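Local coordinates for protein putative esterase (Sulfolobus solfataricus P2, PDB 2RAU) that probably acts as a calcium-binding lipase or esterase of the alpha/beta-hydrolase superfamily, hydrolysing ester bonds of a substrate not yet identified, at residues G63-T68 and L269-P274; D129-V134 and L159-L164; D256-K261 and H329-T334; P192-I197 and K203-I208. All blocks are in the same frame, centred on the assembly; numbering follows the deposited sequence.

Contact 1. Residues G63-T68 and L269-P274; sequences GEQLVT and LASFDP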
loop_
_atom_site.group_PDB
_atom_site.type_symbol
_atom_site.label_atom_id
_atom_site.label_comp_id
_atom_site.label_asym_id
_atom_site.label_seq_id
_atom_site.Cartn_x
_atom_site.Cartn_y
_atom_site.Cartn_z
ATOM N N GLY A 63 1.170 5.560 3.804
ATOM C CA GLY A 63 1.550 5.111 5.120
ATOM C C GLY A 63 0.490 5.501 6.133
ATOM O O GLY A 63 0.204 4.730 7.033
ATOM N N GLU A 64 -0.076 6.705 5.986
ATOM C CA GLU A 64 -1.178 7.125 6.822
ATOM C C GLU A 64 -2.346 6.111 6.777
ATOM O O GLU A 64 -2.853 5.687 7.821
ATOM C CB GLU A 64 -1.680 8.527 6.400
ATOM C CG GLU A 64 -2.750 9.023 7.363
ATOM C CD GLU A 64 -3.384 10.367 7.036
ATOM O OE1 GLU A 64 -2.905 10.988 6.080
ATOM O OE2 GLU A 64 -4.343 10.772 7.766
ATOM N N GLN A 65 -2.764 5.718 5.585
ATOM C CA GLN A 65 -3.808 4.733 5.440
ATOM C C GLN A 65 -3.464 3.455 6.173
ATOM O O GLN A 65 -4.334 2.873 6.829
ATOM C CB GLN A 65 -4.096 4.425 3.982
ATOM C CG GLN A 65 -5.369 3.620 3.794
ATOM C CD GLN A 65 -5.660 3.322 2.368
ATOM O OE1 GLN A 65 -4.774 2.971 1.576
ATOM N NE2 GLN A 65 -6.934 3.459 2.012
ATOM N N LEU A 66 -2.197 3.044 6.071
ATOM C CA LEU A 66 -1.721 1.795 6.672
ATOM C C LEU A 66 -1.661 1.777 8.171
ATOM O O LEU A 66 -1.628 0.706 8.779
ATOM C CB LEU A 66 -0.380 1.389 6.073
ATOM C CG LEU A 66 -0.400 0.442 4.878
ATOM C CD1 LEU A 66 -1.540 0.603 3.877
ATOM C CD2 LEU A 66 0.907 0.261 4.228
ATOM N N VAL A 67 -1.656 2.963 8.774
ATOM C CA VAL A 67 -1.623 3.089 10.222
ATOM C C VAL A 67 -3.007 3.440 10.759
ATOM O O VAL A 67 -3.507 2.787 11.633
ATOM C CB VAL A 67 -0.601 4.206 10.701
ATOM C CG1 VAL A 67 -0.543 4.342 12.258
ATOM C CG2 VAL A 67 0.797 4.032 10.066
ATOM N N THR A 68 -3.605 4.503 10.244
ATOM C CA THR A 68 -4.838 4.988 10.813
ATOM C C THR A 68 -6.073 4.986 9.883
ATOM O O THR A 68 -7.151 5.439 10.291
ATOM C CB THR A 68 -4.650 6.407 11.444
ATOM O OG1 THR A 68 -4.072 7.264 10.478
ATOM C CG2 THR A 68 -3.759 6.386 12.712
ATOM N N LEU A 269 -11.535 2.133 0.882
ATOM C CA LEU A 269 -11.828 2.854 -0.351
ATOM C C LEU A 269 -11.898 4.350 -0.076
ATOM O O LEU A 269 -11.383 5.152 -0.839
ATOM C CB LEU A 269 -13.125 2.335 -0.967
ATOM C CG LEU A 269 -12.984 1.206 -2.022
ATOM C CD1 LEU A 269 -12.421 1.783 -3.284
ATOM C CD2 LEU A 269 -12.186 -0.011 -1.546
ATOM N N ALA A 270 -12.546 4.700 1.026
ATOM C CA ALA A 270 -12.756 6.097 1.375
ATOM C C ALA A 270 -11.437 6.862 1.616
ATOM O O ALA A 270 -11.380 8.071 1.366
ATOM C CB ALA A 270 -13.657 6.211 2.585
ATOM N N SER A 271 -10.436 6.188 2.168
ATOM C CA SER A 271 -9.216 6.817 2.628
ATOM C C SER A 271 -8.050 6.826 1.634
ATOM O O SER A 271 -6.958 7.266 1.971
ATOM C CB SER A 271 -8.780 6.196 3.965
ATOM O OG SER A 271 -8.572 4.802 3.894
ATOM N N PHE A 272 -8.273 6.332 0.433
ATOM C CA PHE A 272 -7.268 6.419 -0.613
ATOM C C PHE A 272 -6.909 7.880 -0.959
ATOM O O PHE A 272 -7.703 8.771 -0.771
ATOM C CB PHE A 272 -7.774 5.775 -1.905
ATOM C CG PHE A 272 -7.668 4.237 -1.947
ATOM C CD1 PHE A 272 -6.579 3.578 -1.442
ATOM C CD2 PHE A 272 -8.670 3.503 -2.525
ATOM C CE1 PHE A 272 -6.484 2.208 -1.506
ATOM C CE2 PHE A 272 -8.568 2.117 -2.610
ATOM C CZ PHE A 272 -7.481 1.486 -2.078
ATOM N N ASP A 273 -5.695 8.072 -1.504
ATOM C CA ASP A 273 -5.329 9.290 -2.214
ATOM C C ASP A 273 -6.148 9.384 -3.513
ATOM O O ASP A 273 -6.572 8.391 -4.054
ATOM C CB ASP A 273 -3.838 9.299 -2.569
ATOM C CG ASP A 273 -2.928 9.491 -1.357
ATOM O OD1 ASP A 273 -3.265 10.328 -0.492
ATOM O OD2 ASP A 273 -1.800 8.922 -1.373
ATOM N N PRO A 274 -6.384 10.603 -4.011
ATOM C CA PRO A 274 -7.213 10.744 -5.208
ATOM C C PRO A 274 -6.609 10.291 -6.532
ATOM O O PRO A 274 -7.329 9.963 -7.459
ATOM C CB PRO A 274 -7.462 12.264 -5.266
ATOM C CG PRO A 274 -6.325 12.865 -4.463
ATOM C CD PRO A 274 -6.015 11.893 -3.414
#
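Gln65 and Ser271 make a buried polar side-chain contact that ties the short helix 63-68 to the C-terminal end of helix 262-270 and the residues that follow; the CA atoms of Gln65 and Ser271 stand 6.4 Å apart. One hydrogen bond carries it: Gln65 NE2 donates to Ser271 OG over 2.8 Å. The N-H...O angle of 161° makes the bond nearly straight, and the hydroxyl lies close to the plane of the amide. Gln65 points its CG away from its own backbone N (chi1 -168°), and the extended chain beyond carries the amide across the gap between the backbones. Its other end is held as well, since Gln65 OE1 is hydrogen-bonded to Ser61, so the rotation of the amide is fixed from two sides. Ser271 OG in turn bonds to the carbonyl of Pro267, four residues earlier in the chain. The ring of Phe272 meets the same amide at a slant, the planes 69° apart, with NE2 of Gln65 3.5 Å from CD1 of Phe272. An unidentified molecule, possibly from the crystallisation liquor, lies beside Gln65, and Phe272 is near the putative Ser-His-Asp triad without touching it; the position is compatible with an alpha/beta-hydrolase substrate pocket.

Contact 2. Residues D129-V134 and L159-L164; sequences DIKEVV and LNYSSL
Helices 123-141 and 153-169 meet here in an oblique helix-helix packing of the alpha/beta-hydrolase fold: the axes of segments 129-134 and 159-164 approach to 11.3 Å and cross at -70°. Such wide spacing is bridged by one large side chain, Tyr161; CA of Tyr161 is 7.8 Å from CA of Ile130. A chi1 of -175° swings the Tyr161 ring out opposite its own backbone N, toward the other helix. Ile130 covers part of one face in a CH-pi contact, its CG2 4.0 Å from the centroid of the Tyr161 ring and 27° off the normal, displaced toward the CD1 rim. Lys131 CB lies in plane at the ring edge, while Val134 comes from the opposite direction, its CG2 meeting the ring obliquely, 3.9 Å from CZ of Tyr161. Ile130 and Val134 also rest on strand 52-56, and Tyr161 touches Ile170 of strand 170-176, so the helix pair is packed against the central sheet. The phenol end has its polar partner in Asp169, which is hydrogen-bonded to Tyr161 and forms a salt bridge with Lys131. Bends at chi2 and chi3 fold the lysine chain past the hydroxyl on its way to that carboxylate, leaving CD of Lys131 3.5 Å from OH of Tyr161.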
loop_
_atom_site.group_PDB
_atom_site.type_symbol
_atom_site.label_atom_id
_atom_site.label_comp_id
_atom_site.label_asym_id
_atom_site.label_seq_id
_atom_site.Cartn_x
_atom_site.Cartn_y
_atom_site.Cartn_z
ATOM N N ASP A 129 12.828 8.011 -3.301
ATOM C CA ASP A 129 12.071 8.332 -2.118
ATOM C C ASP A 129 12.138 7.174 -1.122
ATOM O O ASP A 129 12.302 7.389 0.075
ATOM C CB ASP A 129 10.610 8.607 -2.477
ATOM C CG ASP A 129 10.419 9.895 -3.285
ATOM O OD1 ASP A 129 11.331 10.699 -3.320
ATOM O OD2 ASP A 129 9.324 10.115 -3.872
ATOM N N ILE A 130 11.959 5.940 -1.601
ATOM C CA ILE A 130 12.116 4.791 -0.737
ATOM C C ILE A 130 13.556 4.769 -0.116
ATOM O O ILE A 130 13.718 4.462 1.070
ATOM C CB ILE A 130 11.805 3.479 -1.488
ATOM C CG1 ILE A 130 10.321 3.478 -1.987
ATOM C CG2 ILE A 130 12.033 2.284 -0.569
ATOM C CD1 ILE A 130 9.988 2.343 -3.041
ATOM N N LYS A 131 14.580 5.054 -0.924
ATOM C CA LYS A 131 15.957 5.121 -0.439
ATOM C C LYS A 131 16.163 6.118 0.731
ATOM O O LYS A 131 16.849 5.807 1.729
ATOM C CB LYS A 131 16.941 5.399 -1.596
ATOM C CG LYS A 131 18.412 5.625 -1.177
ATOM C CD LYS A 131 19.086 4.534 -0.327
ATOM C CE LYS A 131 19.995 3.620 -1.091
ATOM N NZ LYS A 131 20.707 2.667 -0.185
ATOM N N GLU A 132 15.596 7.310 0.606
ATOM C CA GLU A 132 15.652 8.291 1.685
ATOM C C GLU A 132 15.036 7.752 2.969
ATOM O O GLU A 132 15.534 8.031 4.066
ATOM C CB GLU A 132 14.938 9.588 1.288
ATOM C CG GLU A 132 15.561 10.431 0.240
ATOM C CD GLU A 132 16.991 10.836 0.549
ATOM O OE1 GLU A 132 17.339 11.128 1.698
ATOM O OE2 GLU A 132 17.768 10.814 -0.396
ATOM N N VAL A 133 13.915 7.043 2.851
ATOM C CA VAL A 133 13.252 6.461 4.021
ATOM C C VAL A 133 14.140 5.337 4.631
ATOM O O VAL A 133 14.312 5.252 5.847
ATOM C CB VAL A 133 11.853 5.952 3.636
ATOM C CG1 VAL A 133 11.345 4.947 4.613
ATOM C CG2 VAL A 133 10.884 7.149 3.404
ATOM N N VAL A 134 14.679 4.462 3.789
ATOM C CA VAL A 134 15.525 3.367 4.260
ATOM C C VAL A 134 16.762 3.878 5.005
ATOM O O VAL A 134 17.108 3.352 6.052
ATOM C CB VAL A 134 15.933 2.403 3.077
ATOM C CG1 VAL A 134 17.080 1.452 3.492
ATOM C CG2 VAL A 134 14.672 1.646 2.532
ATOM N N LEU A 159 10.414 -5.242 -4.791
ATOM C CA LEU A 159 11.273 -6.050 -5.628
ATOM C C LEU A 159 12.220 -5.209 -6.473
ATOM O O LEU A 159 13.400 -5.561 -6.622
ATOM C CB LEU A 159 10.439 -6.963 -6.530
ATOM C CG LEU A 159 10.323 -8.399 -6.018
ATOM C CD1 LEU A 159 9.048 -9.069 -6.518
ATOM C CD2 LEU A 159 11.597 -9.168 -6.412
ATOM N N ASN A 160 11.688 -4.138 -7.070
ATOM C CA ASN A 160 12.508 -3.200 -7.861
ATOM C C ASN A 160 13.614 -2.523 -7.002
ATOM O O ASN A 160 14.782 -2.407 -7.416
ATOM C CB ASN A 160 11.594 -2.155 -8.526
ATOM C CG ASN A 160 10.768 -2.741 -9.641
ATOM O OD1 ASN A 160 10.935 -3.907 -9.982
ATOM N ND2 ASN A 160 9.831 -1.957 -10.187
ATOM N N TYR A 161 13.232 -2.064 -5.814
ATOM C CA TYR A 161 14.175 -1.483 -4.861
ATOM C C TYR A 161 15.258 -2.501 -4.488
ATOM O O TYR A 161 16.462 -2.182 -4.514
ATOM C CB TYR A 161 13.456 -0.976 -3.583
ATOM C CG TYR A 161 14.391 -0.274 -2.671
ATOM C CD1 TYR A 161 14.609 1.090 -2.789
ATOM C CD2 TYR A 161 15.103 -0.975 -1.685
ATOM C CE1 TYR A 161 15.511 1.729 -1.973
ATOM C CE2 TYR A 161 16.010 -0.312 -0.846
ATOM C CZ TYR A 161 16.208 1.029 -1.006
ATOM O OH TYR A 161 17.110 1.701 -0.193
ATOM N N SER A 162 14.828 -3.728 -4.181
ATOM C CA SER A 162 15.734 -4.788 -3.797
ATOM C C SER A 162 16.680 -5.164 -4.917
ATOM O O SER A 162 17.817 -5.451 -4.664
ATOM C CB SER A 162 14.963 -6.034 -3.337
ATOM O OG SER A 162 14.240 -5.766 -2.164
ATOM N N SER A 163 16.214 -5.156 -6.159
ATOM C CA SER A 163 17.067 -5.496 -7.277
ATOM C C SER A 163 18.284 -4.556 -7.360
ATOM O O SER A 163 19.321 -4.941 -7.906
ATOM C CB SER A 163 16.276 -5.485 -8.584
ATOM O OG SER A 163 16.089 -4.177 -9.073
ATOM N N LEU A 164 18.156 -3.342 -6.814
ATOM C CA LEU A 164 19.202 -2.360 -6.875
ATOM C C LEU A 164 20.023 -2.272 -5.603
ATOM O O LEU A 164 21.188 -1.941 -5.674
ATOM C CB LEU A 164 18.611 -0.985 -7.171
ATOM C CG LEU A 164 17.956 -0.767 -8.531
ATOM C CD1 LEU A 164 17.110 0.537 -8.476
ATOM C CD2 LEU A 164 18.980 -0.744 -9.652
#

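Contact 3. Residues D256-K261 and H329-T334; sequences DYPYSK and HLDVYT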
loop_
_atom_site.group_PDB
_atom_site.type_symbol
_atom_site.label_atom_id
_atom_site.label_comp_id
_atom_site.label_asym_id
_atom_site.label_seq_id
_atom_site.Cartn_x
_atom_site.Cartn_y
_atom_site.Cartn_z
ATOM N N ASP A 256 -18.583 -15.653 0.960
ATOM C CA ASP A 256 -18.038 -16.831 1.572
ATOM C C ASP A 256 -16.706 -16.425 2.171
ATOM O O ASP A 256 -16.254 -15.318 1.967
ATOM C CB ASP A 256 -17.881 -17.936 0.539
ATOM C CG ASP A 256 -17.812 -19.316 1.155
ATOM O OD1 ASP A 256 -17.707 -19.462 2.401
ATOM O OD2 ASP A 256 -17.857 -20.275 0.377
ATOM N N TYR A 257 -16.077 -17.350 2.903
ATOM C CA TYR A 257 -14.815 -17.105 3.567
ATOM C C TYR A 257 -13.812 -16.443 2.598
ATOM O O TYR A 257 -13.573 -16.931 1.505
ATOM C CB TYR A 257 -14.276 -18.413 4.098
ATOM C CG TYR A 257 -13.074 -18.259 4.983
ATOM C CD1 TYR A 257 -11.792 -18.222 4.449
ATOM C CD2 TYR A 257 -13.216 -18.126 6.354
ATOM C CE1 TYR A 257 -10.687 -18.030 5.257
ATOM C CE2 TYR A 257 -12.120 -17.961 7.165
ATOM C CZ TYR A 257 -10.850 -17.896 6.615
ATOM O OH TYR A 257 -9.737 -17.763 7.447
ATOM N N PRO A 258 -13.137 -15.370 3.041
ATOM C CA PRO A 258 -13.114 -14.794 4.388
ATOM C C PRO A 258 -14.197 -13.831 4.806
ATOM O O PRO A 258 -14.027 -13.215 5.843
ATOM C CB PRO A 258 -11.715 -14.150 4.436
ATOM C CG PRO A 258 -11.505 -13.692 3.104
ATOM C CD PRO A 258 -12.140 -14.708 2.185
ATOM N N TYR A 259 -15.285 -13.731 4.026
ATOM C CA TYR A 259 -16.498 -12.974 4.391
ATOM C C TYR A 259 -16.236 -11.495 4.548
ATOM O O TYR A 259 -16.398 -10.914 5.625
ATOM C CB TYR A 259 -17.144 -13.522 5.688
ATOM C CG TYR A 259 -17.386 -15.025 5.791
ATOM C CD1 TYR A 259 -18.428 -15.657 5.080
ATOM C CD2 TYR A 259 -16.620 -15.834 6.640
ATOM C CE1 TYR A 259 -18.657 -17.028 5.185
ATOM C CE2 TYR A 259 -16.862 -17.207 6.736
ATOM C CZ TYR A 259 -17.882 -17.792 6.004
ATOM O OH TYR A 259 -18.118 -19.122 6.105
ATOM N N SER A 260 -15.804 -10.886 3.457
ATOM C CA SER A 260 -15.454 -9.465 3.424
ATOM C C SER A 260 -16.613 -8.645 3.970
ATOM O O SER A 260 -17.783 -8.879 3.582
ATOM C CB SER A 260 -15.117 -9.037 1.995
ATOM O OG SER A 260 -14.265 -9.981 1.393
ATOM N N LYS A 261 -16.291 -7.672 4.812
ATOM C CA LYS A 261 -17.289 -6.777 5.449
ATOM C C LYS A 261 -17.190 -5.376 4.988
ATOM O O LYS A 261 -16.104 -4.859 4.807
ATOM C CB LYS A 261 -17.055 -6.801 6.927
ATOM C CG LYS A 261 -17.227 -8.175 7.582
ATOM C CD LYS A 261 -18.665 -8.608 7.584
ATOM C CE LYS A 261 -18.880 -9.830 8.416
ATOM N NZ LYS A 261 -18.284 -11.008 7.799
ATOM N N HIS A 329 -8.373 -9.459 -3.313
ATOM C CA HIS A 329 -7.179 -8.646 -3.113
ATOM C C HIS A 329 -7.151 -7.930 -1.782
ATOM O O HIS A 329 -6.177 -8.028 -0.999
ATOM C CB HIS A 329 -7.079 -7.652 -4.283
ATOM C CG HIS A 329 -5.775 -6.919 -4.367
ATOM N ND1 HIS A 329 -4.549 -7.548 -4.269
ATOM C CD2 HIS A 329 -5.511 -5.615 -4.630
ATOM C CE1 HIS A 329 -3.588 -6.655 -4.441
ATOM N NE2 HIS A 329 -4.144 -5.477 -4.658
ATOM N N LEU A 330 -8.220 -7.190 -1.498
ATOM C CA LEU A 330 -8.252 -6.391 -0.295
ATOM C C LEU A 330 -8.386 -7.177 0.979
ATOM O O LEU A 330 -8.080 -6.627 2.034
ATOM C CB LEU A 330 -9.303 -5.311 -0.383
ATOM C CG LEU A 330 -9.180 -4.274 -1.531
ATOM C CD1 LEU A 330 -10.367 -3.306 -1.499
ATOM C CD2 LEU A 330 -7.881 -3.513 -1.437
ATOM N N ASP A 331 -8.855 -8.421 0.891
ATOM C CA ASP A 331 -8.942 -9.311 2.088
ATOM C C ASP A 331 -7.557 -9.636 2.678
ATOM O O ASP A 331 -7.440 -10.004 3.841
ATOM C CB ASP A 331 -9.648 -10.639 1.749
ATOM C CG ASP A 331 -11.110 -10.451 1.394
ATOM O OD1 ASP A 331 -11.848 -9.839 2.220
ATOM O OD2 ASP A 331 -11.499 -10.942 0.293
ATOM N N VAL A 332 -6.518 -9.509 1.862
ATOM C CA VAL A 332 -5.126 -9.701 2.315
ATOM C C VAL A 332 -4.713 -8.697 3.415
ATOM O O VAL A 332 -3.915 -9.013 4.308
ATOM C CB VAL A 332 -4.153 -9.674 1.098
ATOM C CG1 VAL A 332 -2.694 -9.943 1.560
ATOM C CG2 VAL A 332 -4.599 -10.751 0.051
ATOM N N TYR A 333 -5.348 -7.533 3.396
ATOM C CA TYR A 333 -5.004 -6.363 4.208
ATOM C C TYR A 333 -5.942 -6.015 5.357
ATOM O O TYR A 333 -5.644 -5.154 6.150
ATOM C CB TYR A 333 -4.896 -5.132 3.282
ATOM C CG TYR A 333 -4.153 -5.423 2.014
ATOM C CD1 TYR A 333 -2.857 -5.904 2.048
ATOM C CD2 TYR A 333 -4.729 -5.194 0.783
ATOM C CE1 TYR A 333 -2.179 -6.233 0.870
ATOM C CE2 TYR A 333 -4.072 -5.505 -0.383
ATOM C CZ TYR A 333 -2.795 -6.025 -0.330
ATOM O OH TYR A 333 -2.138 -6.334 -1.495
ATOM N N THR A 334 -7.089 -6.682 5.452
ATOM C CA THR A 334 -8.088 -6.344 6.446
ATOM C C THR A 334 -9.027 -7.530 6.701
ATOM O O THR A 334 -8.920 -8.582 6.024
ATOM C CB THR A 334 -8.940 -5.101 6.030
ATOM O OG1 THR A 334 -9.706 -4.667 7.160
ATOM C CG2 THR A 334 -9.870 -5.437 4.799
#
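Pro258 and Ser260 of the loop leading into helix 262-270 both meet Asp331, on the loop that also carries His329. At the start of segment 256-261, Asp256 shapes the turn from within: its OD1 accepts the Tyr257 N-H over 2.7 Å from above the carboxylate plane, and its carbonyl O accepts Tyr259 N at 2.8 Å. A cis peptide joins Tyr257 to Pro258. The pyrrolidine ring of Pro258 then crosses the Asp331 side chain at a slant, CG of Pro258 lying 3.7 Å from CG of Asp331 and 3.8 Å from its CB. Tyr259 has positive phi (63°), and its CB points away from segment 329-334. Ser260 supplies the polar link. Its OG, anti to the carbonyl carbon at chi1 -46°, donates to Asp331 OD1 over 2.6 Å on the syn lone pair. The same OG accepts the Asn253 N-H, so the buried hydroxyl is engaged both ways. Asp331 OD2 takes the N-H of Gly328, which fixes the carboxylate at both oxygens. Lys261 closes the segment at the N-cap position of helix 262-270. Two residues before Asp331, His329 bonds Asp177 through ND1 and Ser152 through NE2. The contact thus joins the loop before helix 262-270 to that of the putative catalytic histidine, whose bonds match the charge-relay geometry of a Ser-His-Asp triad, as in alpha/beta hydrolases.

Contact 4. Residues P192-I197 and K203-I208; sequences PEVNSI and KGIYVI
Glu193 and Ile205 pack within a loop-helix-strand segment, in which the loop before helix 197-203 folds against the residues that follow it and run into strand 207-209. From the backbone outward, Glu193 CB lies 3.9 Å from Ile205 CD1. The chain beyond CG is extended and crosses the isoleucine at about a right angle, with CD of Glu193 3.8 Å from CG2 of Ile205. Both carboxylate oxygens stay near the isoleucine, OE1 of Glu193 3.6 Å from CD1 of Ile205, while OE2 also receives a hydrogen bond from a water that donates to the Val207 carbonyl. Next to it, Val194 and Ile205 lie alongside, pointing opposite ways, with CG1 of Val194 3.9 Å from CB of Ile205. Val194 also touches Tyr278 of helix 278-282, which places this side of the contact against the neighbouring helix. Where helix 197-203 ends, Gly204 leaves helical geometry with positive phi (68°). Lys203 pairs chiefly with Glu199 in a salt bridge, and its extended chain (chi2 to chi4 all near 180°) also carries the ammonium to the Glu193 backbone. There NZ of Lys203 donates a long hydrogen bond of 3.3 Å to O of Glu193, at a C=O...N angle of 170°.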
loop_
_atom_site.group_PDB
_atom_site.type_symbol
_atom_site.label_atom_id
_atom_site.label_comp_id
_atom_site.label_asym_id
_atom_site.label_seq_id
_atom_site.Cartn_x
_atom_site.Cartn_y
_atom_site.Cartn_z
ATOM N N PRO A 192 -6.792 2.286 -19.288
ATOM C CA PRO A 192 -5.806 3.349 -19.535
ATOM C C PRO A 192 -6.236 4.429 -20.514
ATOM O O PRO A 192 -6.583 4.119 -21.637
ATOM C CB PRO A 192 -4.617 2.591 -20.105
ATOM C CG PRO A 192 -4.771 1.229 -19.593
ATOM C CD PRO A 192 -6.221 0.955 -19.536
ATOM N N GLU A 193 -6.211 5.686 -20.083
ATOM C CA GLU A 193 -6.524 6.812 -20.964
ATOM C C GLU A 193 -5.338 7.174 -21.880
ATOM O O GLU A 193 -5.535 7.785 -22.936
ATOM C CB GLU A 193 -6.912 8.042 -20.140
ATOM C CG GLU A 193 -8.130 7.881 -19.221
ATOM C CD GLU A 193 -8.363 9.156 -18.358
ATOM O OE1 GLU A 193 -8.880 10.157 -18.942
ATOM O OE2 GLU A 193 -8.032 9.154 -17.114
ATOM N N VAL A 194 -4.114 6.834 -21.454
ATOM C CA VAL A 194 -2.904 7.072 -22.231
ATOM C C VAL A 194 -2.105 5.780 -22.247
ATOM O O VAL A 194 -2.237 4.960 -21.354
ATOM C CB VAL A 194 -2.040 8.248 -21.668
ATOM C CG1 VAL A 194 -2.867 9.566 -21.646
ATOM C CG2 VAL A 194 -1.527 7.907 -20.301
ATOM N N ASN A 195 -1.299 5.602 -23.284
ATOM C CA ASN A 195 -0.536 4.369 -23.504
ATOM C C ASN A 195 0.932 4.622 -23.685
ATOM O O ASN A 195 1.680 3.682 -23.857
ATOM C CB ASN A 195 -1.081 3.621 -24.741
ATOM C CG ASN A 195 -2.574 3.270 -24.598
ATOM O OD1 ASN A 195 -2.954 2.458 -23.741
ATOM N ND2 ASN A 195 -3.426 3.909 -25.415
ATOM N N SER A 196 1.344 5.889 -23.652
ATOM C CA SER A 196 2.760 6.254 -23.744
ATOM C C SER A 196 3.005 7.587 -23.054
ATOM O O SER A 196 2.057 8.296 -22.722
ATOM C CB SER A 196 3.183 6.360 -25.211
ATOM O OG SER A 196 2.572 7.476 -25.841
ATOM N N ILE A 197 4.272 7.919 -22.831
ATOM C CA ILE A 197 4.638 9.203 -22.249
ATOM C C ILE A 197 4.244 10.380 -23.166
ATOM O O ILE A 197 3.781 11.409 -22.677
ATOM C CB ILE A 197 6.152 9.315 -21.960
ATOM C CG1 ILE A 197 6.699 8.143 -21.114
ATOM C CG2 ILE A 197 6.467 10.664 -21.315
ATOM C CD1 ILE A 197 5.961 7.839 -19.887
ATOM N N LYS A 203 -2.223 14.597 -24.624
ATOM C CA LYS A 203 -3.584 14.691 -24.110
ATOM C C LYS A 203 -3.735 15.442 -22.787
ATOM O O LYS A 203 -4.853 15.769 -22.401
ATOM C CB LYS A 203 -4.150 13.289 -23.952
ATOM C CG LYS A 203 -4.345 12.528 -25.272
ATOM C CD LYS A 203 -4.921 11.146 -24.999
ATOM C CE LYS A 203 -5.168 10.356 -26.278
ATOM N NZ LYS A 203 -5.738 9.014 -25.953
ATOM N N GLY A 204 -2.643 15.679 -22.069
ATOM C CA GLY A 204 -2.708 16.361 -20.789
ATOM C C GLY A 204 -3.403 15.542 -19.717
ATOM O O GLY A 204 -4.208 16.077 -18.990
ATOM N N ILE A 205 -3.100 14.241 -19.652
ATOM C CA ILE A 205 -3.691 13.316 -18.685
ATOM C C ILE A 205 -2.505 12.675 -18.022
ATOM O O ILE A 205 -1.804 11.906 -18.668
ATOM C CB ILE A 205 -4.552 12.196 -19.365
ATOM C CG1 ILE A 205 -5.708 12.815 -20.174
ATOM C CG2 ILE A 205 -5.109 11.210 -18.322
ATOM C CD1 ILE A 205 -6.429 11.817 -21.048
ATOM N N TYR A 206 -2.261 13.030 -16.760
ATOM C CA TYR A 206 -1.050 12.650 -16.064
ATOM C C TYR A 206 -1.257 11.655 -14.978
ATOM O O TYR A 206 -0.278 11.025 -14.561
ATOM C CB TYR A 206 -0.323 13.892 -15.503
ATOM C CG TYR A 206 0.133 14.852 -16.559
ATOM C CD1 TYR A 206 1.346 14.641 -17.237
ATOM C CD2 TYR A 206 -0.624 15.969 -16.900
ATOM C CE1 TYR A 206 1.777 15.494 -18.197
ATOM C CE2 TYR A 206 -0.202 16.812 -17.905
ATOM C CZ TYR A 206 0.986 16.569 -18.532
ATOM O OH TYR A 206 1.419 17.430 -19.477
ATOM N N VAL A 207 -2.512 11.474 -14.560
ATOM C CA VAL A 207 -2.856 10.666 -13.406
ATOM C C VAL A 207 -4.045 9.742 -13.676
ATOM O O VAL A 207 -4.848 10.002 -14.567
ATOM C CB VAL A 207 -3.170 11.536 -12.169
ATOM C CG1 VAL A 207 -1.929 12.318 -11.673
ATOM C CG2 VAL A 207 -4.379 12.466 -12.436
ATOM N N ILE A 208 -4.126 8.668 -12.888
ATOM C CA ILE A 208 -5.230 7.731 -12.858
ATOM C C ILE A 208 -6.009 8.065 -11.562
ATOM O O ILE A 208 -5.437 8.049 -10.479
ATOM C CB ILE A 208 -4.768 6.248 -12.741
ATOM C CG1 ILE A 208 -3.676 5.925 -13.771
ATOM C CG2 ILE A 208 -6.008 5.292 -12.824
ATOM C CD1 ILE A 208 -2.792 4.726 -13.390
HETATM O O HOH W 1 -7.142 11.294 -15.300
#

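Overall arrangement
Contacts 1 and 3 are joined directly: their centres are 17 Å apart, and Leu269 CD2 packs on Leu330 CD1 at 3.8 Å, helix 262-270 following Lys261 of contact 3 and reaching Leu269 and Ala270 of contact 1. Both lie near the putative Ser152-His329-Asp177 triad, contact 3 containing its histidine. Contact 2 is nested in the loop closed by contact 1, its centre about 29 Å from that of contact 3 and on the opposite side of the chain's centre; the side chain of Val134 is about 12 Å from a bound calcium ion. Contact 4, also nested within contact 1, is the most peripheral, its centre about 22 Å from the chain centre, yet its nearest atoms come within about 4 Å of contact 1 without touching.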